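Local coordinates for spindle assembly abnormal protein 6 (Caenorhabditis elegans, PDB 3PYI) that forms the central scaffold of the centriole, its globular N-terminal domain linking coiled-coil homodimers into the ring that sets nine-fold symmetry, at residues 41-46 and 50-55; 136-141 and 147-152. The protein carries 1 engineered substitution. All blocks are in the same frame, centred on the assembly; numbering follows the deposited sequence.

Contact 1. Residues 41-46 and 50-55; sequences SEQRNE and EKELKF
E52 lays its side chain across that of Q43, with its CB 3.8 Å from CG of Q43, and its carboxylate is then gripped by two amides. The two residues face each other as a hydrogen-bonded pair near the turn of the antiparallel beta hairpin formed by strands 29-44 and 51-58, at the surface of the SAS-6 N-terminal domain. NE2 of Q43 gives a nearly straight bond of 3.0 Å to OE1 of E52, arriving almost head-on to that oxygen. The other oxygen, OE2, takes ND2 of N45 at 2.6 Å, this time from above the carboxylate plane, 46° out of it; the two flat groups are almost perpendicular. One amide on each oxygen should limit rotation of the carboxylate and offset part of its charge. N45 can serve because its CG lies opposite the backbone N (chi1 -174°), while its OD1 turns back to the loop, bonding T47 and S48. The backbone N of N45 bonds O of E50, the last cross-strand bond before the turn.

On the face that carries E42, L53 and K51, opposite charges stay apart: OE1 of E42 is 4.3 Å from NZ of K51, beyond a salt bridge, and rests against CE, while NZ pairs with D90. L53 points into the domain against L9 and F92. Back on the Q43 face, the extended K54 chain crosses the glutamine, its CD near OE1, and a water joins the two ends, accepting from NZ of K54 at 2.7 Å and donating to OE1 of Q43 at 2.8 Å.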
loop_
_atom_site.group_PDB
_atom_site.type_symbol
_atom_site.label_atom_id
_atom_site.label_comp_id
_atom_site.label_asym_id
_atom_site.label_seq_id
_atom_site.Cartn_x
_atom_site.Cartn_y
_atom_site.Cartn_z
ATOM N N SER A 41 18.312 6.441 -15.193
ATOM C CA SER A 41 18.618 6.614 -16.604
ATOM C C SER A 41 18.027 5.469 -17.420
ATOM O O SER A 41 17.609 4.453 -16.853
ATOM C CB SER A 41 20.137 6.741 -16.815
ATOM O OG SER A 41 20.822 5.604 -16.319
ATOM N N GLU A 42 17.948 5.653 -18.740
ATOM C CA GLU A 42 17.599 4.552 -19.632
ATOM C C GLU A 42 18.783 4.236 -20.530
ATOM O O GLU A 42 19.556 5.116 -20.900
ATOM C CB GLU A 42 16.327 4.833 -20.450
ATOM C CG GLU A 42 16.459 5.925 -21.488
ATOM C CD GLU A 42 15.211 6.062 -22.362
ATOM O OE1 GLU A 42 15.128 5.396 -23.407
ATOM O OE2 GLU A 42 14.323 6.854 -22.008
ATOM N N GLN A 43 18.934 2.963 -20.858
ATOM C CA GLN A 43 20.061 2.545 -21.663
ATOM C C GLN A 43 19.668 1.311 -22.439
ATOM O O GLN A 43 18.684 0.643 -22.108
ATOM C CB GLN A 43 21.269 2.245 -20.759
ATOM C CG GLN A 43 21.031 1.079 -19.789
ATOM C CD GLN A 43 22.150 0.891 -18.774
ATOM O OE1 GLN A 43 22.889 1.825 -18.463
ATOM N NE2 GLN A 43 22.269 -0.321 -18.247
ATOM N N ARG A 44 20.450 1.021 -23.470
ATOM C CA ARG A 44 20.295 -0.166 -24.284
ATOM C C ARG A 44 21.163 -1.277 -23.691
ATOM O O ARG A 44 22.357 -1.080 -23.487
ATOM C CB ARG A 44 20.757 0.173 -25.715
ATOM C CG ARG A 44 20.638 -0.919 -26.750
ATOM C CD ARG A 44 21.056 -0.395 -28.138
ATOM N NE ARG A 44 21.226 -1.485 -29.098
ATOM C CZ ARG A 44 20.370 -1.783 -30.076
ATOM N NH1 ARG A 44 19.269 -1.063 -30.252
ATOM N NH2 ARG A 44 20.620 -2.800 -30.890
ATOM N N ASN A 45 20.575 -2.435 -23.394
ATOM C CA ASN A 45 21.373 -3.612 -23.055
ATOM C C ASN A 45 22.312 -3.968 -24.206
ATOM O O ASN A 45 21.894 -4.010 -25.361
ATOM C CB ASN A 45 20.488 -4.813 -22.733
ATOM C CG ASN A 45 21.290 -6.009 -22.245
ATOM O OD1 ASN A 45 21.804 -6.799 -23.035
ATOM N ND2 ASN A 45 21.417 -6.133 -20.927
ATOM N N GLU A 46 23.574 -4.231 -23.888
ATOM C CA GLU A 46 24.587 -4.435 -24.926
ATOM C C GLU A 46 24.396 -5.726 -25.703
ATOM O O GLU A 46 24.590 -5.768 -26.919
ATOM C CB GLU A 46 25.987 -4.408 -24.320
ATOM C CG GLU A 46 26.377 -3.061 -23.751
ATOM C CD GLU A 46 27.717 -3.094 -23.048
ATOM O OE1 GLU A 46 28.583 -3.898 -23.457
ATOM O OE2 GLU A 46 27.904 -2.315 -22.089
ATOM N N GLU A 50 17.778 -4.426 -25.901
ATOM C CA GLU A 50 16.533 -4.012 -25.241
ATOM C C GLU A 50 16.722 -2.816 -24.327
ATOM O O GLU A 50 17.814 -2.580 -23.804
ATOM C CB GLU A 50 15.949 -5.157 -24.414
ATOM C CG GLU A 50 15.403 -6.302 -25.252
ATOM C CD GLU A 50 14.546 -7.255 -24.443
ATOM O OE1 GLU A 50 14.444 -7.061 -23.208
ATOM O OE2 GLU A 50 13.972 -8.192 -25.043
ATOM N N LYS A 51 15.644 -2.071 -24.128
ATOM C CA LYS A 51 15.650 -0.928 -23.242
ATOM C C LYS A 51 15.785 -1.362 -21.773
ATOM O O LYS A 51 15.127 -2.304 -21.325
ATOM C CB LYS A 51 14.369 -0.121 -23.422
ATOM C CG LYS A 51 14.246 1.088 -22.500
ATOM C CD LYS A 51 12.871 1.717 -22.669
ATOM C CE LYS A 51 12.746 2.998 -21.885
ATOM N NZ LYS A 51 11.428 3.646 -22.120
ATOM N N GLU A 52 16.648 -0.665 -21.039
ATOM C CA GLU A 52 16.844 -0.914 -19.612
ATOM C C GLU A 52 16.700 0.372 -18.843
ATOM O O GLU A 52 17.114 1.438 -19.296
ATOM C CB GLU A 52 18.244 -1.464 -19.328
ATOM C CG GLU A 52 18.390 -2.948 -19.562
ATOM C CD GLU A 52 19.824 -3.416 -19.412
ATOM O OE1 GLU A 52 20.748 -2.567 -19.455
ATOM O OE2 GLU A 52 20.030 -4.637 -19.263
ATOM N N LEU A 53 16.133 0.251 -17.653
ATOM C CA LEU A 53 16.004 1.364 -16.744
ATOM C C LEU A 53 17.008 1.141 -15.607
ATOM O O LEU A 53 16.975 0.108 -14.941
ATOM C CB LEU A 53 14.582 1.365 -16.193
ATOM C CG LEU A 53 13.963 2.660 -15.695
ATOM C CD1 LEU A 53 14.134 3.742 -16.744
ATOM C CD2 LEU A 53 12.485 2.416 -15.384
ATOM N N LYS A 54 17.906 2.093 -15.389
ATOM C CA LYS A 54 18.922 1.929 -14.346
ATOM C C LYS A 54 18.700 2.886 -13.178
ATOM O O LYS A 54 18.567 4.101 -13.366
ATOM C CB LYS A 54 20.341 2.105 -14.908
ATOM C CG LYS A 54 21.449 1.729 -13.913
ATOM C CD LYS A 54 22.834 1.796 -14.545
ATOM C CE LYS A 54 23.886 1.091 -13.690
ATOM N NZ LYS A 54 25.212 1.018 -14.383
ATOM N N PHE A 55 18.651 2.327 -11.972
ATOM C CA PHE A 55 18.594 3.133 -10.747
ATOM C C PHE A 55 19.931 3.048 -10.010
ATOM O O PHE A 55 20.441 1.945 -9.784
ATOM C CB PHE A 55 17.492 2.628 -9.817
ATOM C CG PHE A 55 16.118 2.839 -10.343
ATOM C CD1 PHE A 55 15.610 2.021 -11.347
ATOM C CD2 PHE A 55 15.317 3.839 -9.823
ATOM C CE1 PHE A 55 14.334 2.217 -11.836
ATOM C CE2 PHE A 55 14.037 4.038 -10.303
ATOM C CZ PHE A 55 13.541 3.225 -11.310
HETATM O O HOH W 1 21.078 5.937 -13.545
HETATM O O HOH W 2 25.249 1.572 -16.978
#

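Contact 2. Residues 136-141 and 147-152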
loop_
_atom_site.group_PDB
_atom_site.type_symbol
_atom_site.label_atom_id
_atom_site.label_comp_id
_atom_site.label_asym_id
_atom_site.label_seq_id
_atom_site.Cartn_x
_atom_site.Cartn_y
_atom_site.Cartn_z
ATOM N N ASN A 136 12.764 5.525 1.691
ATOM C CA ASN A 136 13.470 4.721 2.670
ATOM C C ASN A 136 14.518 3.880 1.980
ATOM O O ASN A 136 14.290 3.298 0.923
ATOM C CB ASN A 136 12.528 3.816 3.467
ATOM C CG ASN A 136 11.941 4.502 4.681
ATOM O OD1 ASN A 136 12.101 5.706 4.874
ATOM N ND2 ASN A 136 11.240 3.735 5.502
ATOM N N ILE A 137 15.697 3.848 2.576
ATOM C CA ILE A 137 16.756 2.994 2.074
ATOM C C ILE A 137 17.173 2.049 3.174
ATOM O O ILE A 137 17.569 2.472 4.253
ATOM C CB ILE A 137 17.953 3.785 1.567
ATOM C CG1 ILE A 137 17.554 4.548 0.298
ATOM C CG2 ILE A 137 19.103 2.832 1.244
ATOM C CD1 ILE A 137 18.607 5.516 -0.182
ATOM N N ILE A 138 17.068 0.757 2.914
ATOM C CA ILE A 138 17.393 -0.220 3.945
ATOM C C ILE A 138 18.622 -1.025 3.557
ATOM O O ILE A 138 18.613 -1.730 2.547
ATOM C CB ILE A 138 16.214 -1.175 4.189
ATOM C CG1 ILE A 138 14.915 -0.372 4.340
ATOM C CG2 ILE A 138 16.490 -2.036 5.416
ATOM C CD1 ILE A 138 13.657 -1.218 4.372
ATOM N N LEU A 139 19.682 -0.915 4.358
ATOM C CA LEU A 139 20.921 -1.627 4.067
ATOM C C LEU A 139 20.963 -3.032 4.639
ATOM O O LEU A 139 20.437 -3.306 5.724
ATOM C CB LEU A 139 22.139 -0.883 4.604
ATOM C CG LEU A 139 22.568 0.375 3.865
ATOM C CD1 LEU A 139 23.703 1.059 4.630
ATOM C CD2 LEU A 139 22.987 0.025 2.452
ATOM N N ASP A 140 21.613 -3.906 3.879
ATOM C CA ASP A 140 22.082 -5.199 4.348
ATOM C C ASP A 140 23.057 -4.932 5.488
ATOM O O ASP A 140 23.671 -3.863 5.532
ATOM C CB ASP A 140 22.858 -5.872 3.208
ATOM C CG ASP A 140 22.596 -7.350 3.117
ATOM O OD1 ASP A 140 22.095 -7.924 4.105
ATOM O OD2 ASP A 140 22.888 -7.938 2.055
ATOM N N ALA A 141 23.234 -5.895 6.390
ATOM C CA ALA A 141 24.221 -5.735 7.456
ATOM C C ALA A 141 25.629 -5.628 6.872
ATOM O O ALA A 141 26.471 -4.892 7.382
ATOM C CB ALA A 141 24.140 -6.884 8.454
ATOM N N SER A 147 17.551 -1.996 -0.117
ATOM C CA SER A 147 16.212 -1.870 -0.663
ATOM C C SER A 147 15.888 -0.385 -0.795
ATOM O O SER A 147 15.963 0.365 0.172
ATOM C CB SER A 147 15.221 -2.565 0.273
ATOM O OG SER A 147 13.885 -2.398 -0.173
ATOM N N PHE A 148 15.579 0.047 -2.006
ATOM C CA PHE A 148 15.191 1.427 -2.236
ATOM C C PHE A 148 13.668 1.465 -2.240
ATOM O O PHE A 148 13.042 0.885 -3.132
ATOM C CB PHE A 148 15.713 1.882 -3.602
ATOM C CG PHE A 148 15.228 3.234 -4.010
ATOM C CD1 PHE A 148 15.898 4.370 -3.611
ATOM C CD2 PHE A 148 14.100 3.374 -4.795
ATOM C CE1 PHE A 148 15.455 5.622 -3.984
ATOM C CE2 PHE A 148 13.656 4.629 -5.171
ATOM C CZ PHE A 148 14.336 5.754 -4.754
ATOM N N GLU A 149 13.074 2.140 -1.259
ATOM C CA GLU A 149 11.615 2.117 -1.087
ATOM C C GLU A 149 10.971 3.485 -1.208
ATOM O O GLU A 149 11.470 4.458 -0.676
ATOM C CB GLU A 149 11.253 1.503 0.258
ATOM C CG GLU A 149 11.932 0.168 0.489
ATOM C CD GLU A 149 11.371 -0.582 1.670
ATOM O OE1 GLU A 149 10.910 0.073 2.627
ATOM O OE2 GLU A 149 11.411 -1.832 1.643
ATOM N N LEU A 150 9.855 3.549 -1.925
ATOM C CA LEU A 150 9.140 4.802 -2.096
ATOM C C LEU A 150 7.785 4.723 -1.366
ATOM O O LEU A 150 7.091 3.721 -1.468
ATOM C CB LEU A 150 8.925 5.042 -3.590
ATOM C CG LEU A 150 8.709 6.480 -4.041
ATOM C CD1 LEU A 150 9.823 7.363 -3.508
ATOM C CD2 LEU A 150 8.671 6.531 -5.558
ATOM N N PHE A 151 7.417 5.785 -0.653
ATOM C CA PHE A 151 6.200 5.808 0.156
ATOM C C PHE A 151 5.369 7.031 -0.168
ATOM O O PHE A 151 5.910 8.100 -0.437
ATOM C CB PHE A 151 6.529 5.885 1.649
ATOM C CG PHE A 151 7.104 4.621 2.223
ATOM C CD1 PHE A 151 8.463 4.359 2.123
ATOM C CD2 PHE A 151 6.293 3.710 2.890
ATOM C CE1 PHE A 151 9.002 3.190 2.658
ATOM C CE2 PHE A 151 6.823 2.552 3.443
ATOM C CZ PHE A 151 8.189 2.288 3.320
ATOM N N SER A 152 4.050 6.874 -0.113
ATOM C CA SER A 152 3.154 8.019 -0.104
ATOM C C SER A 152 2.139 7.840 1.030
ATOM O O SER A 152 1.175 7.096 0.902
ATOM C CB SER A 152 2.472 8.160 -1.474
ATOM O OG SER A 152 1.664 9.318 -1.523
#
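E149 reaches over N136 and on to I138 on the neighbouring strand. Its CB sits 3.6 Å from the backbone O of N136 and 4.2 Å from CB of the same residue, its partner in a hydrogen-bonded pair; CG passes 3.9 Å from that carbonyl oxygen. CG lies beside the backbone N (chi1 -51°) and the chain beyond it is extended, which carries the carboxylate over to I138. There CD and both oxygens meet one methyl, CD1 of I138, with OE1 closest at 3.5 Å. OE2 goes on to accept a hydrogen bond from OG of S147, two residues back on its own strand, and has a weak, long ion pair with K160 on strand 160-168.

The backbones beneath belong to an antiparallel beta hairpin, strands 133-139 and 145-152, within the beta-sandwich of the SAS-6 N-terminal domain, whose family is related to the XRCC4 head. Two pairs of backbone bonds close it: N136 with E149 in both directions, and I138 with S147 likewise. Between them the CA of I137 comes 3.3 Å from O of S147.

Farther along, F151 reaches back toward N136: its CE1 lies 3.7 Å from CB of N136. The other face of the hairpin is apolar. I137 and F148 form the non-hydrogen-bonded pair, and CG1 of the isoleucine comes within 4.2 Å of CD1 of the phenylalanine, with I135 against the same ring and L18 and F65 against the isoleucine.

Overall arrangement
Contacts 1 and 2 are two hairpins of one sheet, their centres about 22 Å apart and their nearest atoms about 5 Å apart without touching. Contact 1 joins strands 29-44 and 51-58 near an outer turn, its centre about 15 Å from that of the chain; contact 2 joins strands 133-139 and 145-152, its centre about 7 Å away, and is partly buried. Strand 7-23 flanks both hairpins, pairing with 29-44 in one and 133-139 in the other. Contact 1 adds side-chain amides, a carboxylate and water to its backbone ladder. Contact 2's cross-strand hydrogen bonds are all backbone ones; its side chains meet by van der Waals contact, apolar on the I137/F148 face and mixed on the other.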